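Local coordinates for protein S-adenosylmethionine decarboxylase proenzyme (PDB 2III) that probably catalyses the pyruvoyl-dependent decarboxylation of S-adenosylmethionine, supplying the propylamine donor for spermidine and spermine synthesis, at residues Arg28-Gly33 against Ile98-Pro103. Sequence-based numbering, arbitrary orientation.
Sequences RELLEG and ITQLNP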
# COMPACT_ATOMS: atom_id res chain seq x y z
N ARG A 28 1.89 -3.63 -15.70
CA ARG A 28 0.61 -4.29 -15.93
C ARG A 28 0.80 -5.77 -16.15
O ARG A 28 0.14 -6.59 -15.50
CB ARG A 28 -0.09 -3.66 -17.14
CG ARG A 28 -1.30 -4.43 -17.67
CD ARG A 28 -2.20 -3.49 -18.48
NE ARG A 28 -3.23 -2.91 -17.63
CZ ARG A 28 -3.80 -1.72 -17.83
NH1 ARG A 28 -3.42 -0.97 -18.86
NH2 ARG A 28 -4.75 -1.30 -17.01
N GLU A 29 1.71 -6.14 -17.05
CA GLU A 29 1.95 -7.56 -17.30
C GLU A 29 2.40 -8.23 -16.02
O GLU A 29 1.92 -9.30 -15.66
CB GLU A 29 3.02 -7.75 -18.37
CG GLU A 29 2.48 -7.92 -19.77
CD GLU A 29 3.52 -8.48 -20.72
OE1 GLU A 29 4.05 -9.57 -20.43
OE2 GLU A 29 3.80 -7.83 -21.74
N LEU A 30 3.33 -7.58 -15.33
CA LEU A 30 3.89 -8.07 -14.09
C LEU A 30 2.83 -8.36 -13.02
O LEU A 30 2.74 -9.48 -12.51
CB LEU A 30 4.89 -7.05 -13.53
CG LEU A 30 5.61 -7.39 -12.23
CD1 LEU A 30 6.65 -8.47 -12.51
CD2 LEU A 30 6.27 -6.15 -11.66
N LEU A 31 2.02 -7.35 -12.69
CA LEU A 31 0.98 -7.51 -11.68
C LEU A 31 -0.15 -8.45 -12.11
O LEU A 31 -0.74 -9.14 -11.27
CB LEU A 31 0.41 -6.14 -11.27
CG LEU A 31 1.36 -5.13 -10.59
CD1 LEU A 31 0.54 -4.02 -9.97
CD2 LEU A 31 2.19 -5.82 -9.52
N GLU A 32 -0.48 -8.46 -13.40
CA GLU A 32 -1.53 -9.36 -13.88
C GLU A 32 -0.98 -10.76 -13.68
O GLU A 32 -1.71 -11.68 -13.30
CB GLU A 32 -1.81 -9.16 -15.37
CG GLU A 32 -2.47 -7.84 -15.75
CD GLU A 32 -2.85 -7.79 -17.22
OE1 GLU A 32 -2.04 -8.22 -18.08
OE2 GLU A 32 -3.97 -7.32 -17.53
N GLY A 33 0.31 -10.91 -13.94
CA GLY A 33 0.95 -12.20 -13.80
C GLY A 33 1.03 -12.66 -12.35
O GLY A 33 0.92 -13.86 -12.07
N ILE A 98 9.13 -10.85 -7.62
CA ILE A 98 10.58 -10.82 -7.46
C ILE A 98 11.30 -11.62 -8.55
O ILE A 98 12.28 -11.13 -9.13
CB ILE A 98 11.00 -11.36 -6.07
CG1 ILE A 98 10.59 -10.36 -4.99
CG2 ILE A 98 12.52 -11.57 -6.02
CD1 ILE A 98 10.90 -10.81 -3.58
N THR A 99 10.84 -12.83 -8.85
CA THR A 99 11.50 -13.64 -9.87
C THR A 99 11.39 -12.99 -11.24
O THR A 99 12.32 -13.08 -12.04
CB THR A 99 10.92 -15.06 -9.99
OG1 THR A 99 9.54 -14.97 -10.36
CG2 THR A 99 11.06 -15.81 -8.67
N GLN A 100 10.27 -12.34 -11.52
CA GLN A 100 10.12 -11.70 -12.82
C GLN A 100 11.05 -10.50 -12.94
O GLN A 100 11.65 -10.26 -13.99
CB GLN A 100 8.67 -11.24 -13.03
CG GLN A 100 7.67 -12.38 -13.07
CD GLN A 100 8.07 -13.46 -14.06
OE1 GLN A 100 8.21 -13.21 -15.26
NE2 GLN A 100 8.26 -14.68 -13.57
N LEU A 101 11.18 -9.74 -11.86
CA LEU A 101 12.04 -8.56 -11.86
C LEU A 101 13.51 -8.91 -11.65
O LEU A 101 14.40 -8.12 -11.98
CB LEU A 101 11.58 -7.56 -10.79
CG LEU A 101 10.22 -6.94 -11.06
CD1 LEU A 101 9.93 -5.87 -10.02
CD2 LEU A 101 10.20 -6.34 -12.46
N ASN A 102 13.74 -10.08 -11.08
CA ASN A 102 15.09 -10.56 -10.81
C ASN A 102 16.04 -9.48 -10.30
O ASN A 102 17.02 -9.12 -10.97
CB ASN A 102 15.65 -11.21 -12.09
CG ASN A 102 17.06 -11.74 -11.90
OD1 ASN A 102 17.34 -12.49 -10.98
ND2 ASN A 102 17.96 -11.34 -12.80
N PRO A 103 15.77 -8.94 -9.10
CA PRO A 103 16.63 -7.90 -8.51
C PRO A 103 17.95 -8.49 -8.00
O PRO A 103 18.03 -9.68 -7.72
CB PRO A 103 15.78 -7.36 -7.38
CG PRO A 103 15.03 -8.58 -6.92
CD PRO A 103 14.60 -9.20 -8.24
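Leu30 meets Gln100 and Leu101 through an extended first torsion: at chi1 -179° its CG stands opposite the backbone N, and both methyl groups are carried out from helix 24-37 toward helix 87-101. Leu101 uses the other common setting, with CG opposite its carbonyl carbon (chi1 -67°), which brings its isopropyl end back to Leu30 although its CB does not point there. The two leucine side chains cross at about a right angle, and Leu30 CD2 touches both branches of its partner, lying 4.0 Å from Leu101 CD1 and equally far from Leu101 CD2. The second methyl, Leu30 CD1, sits between both partners, 3.5 Å from Gln100 CB and 4.1 Å from Leu101 CG. Beyond its aliphatic base the glutamine chain bends and turns its amide away, where Gln100 NE2 makes a weak hydrogen bond to Thr99 OG1. The closest pair of CA atoms, Leu30 CA and Gln100 CA, is 7.3 Å apart. The two helices form the helical layer of the two-layer alpha-beta sandwich, side by side on one face of the antiparallel sheet: Leu30 also touches Ile68 of strand 65-71, while Leu101 touches Leu13 of strand 3-14. With no hydrogen bond between the segments and 128 Å² buried, the contact is van der Waals packing of two buried leucines, bordered by the methylenes of an exposed glutamine whose amide leads away from them.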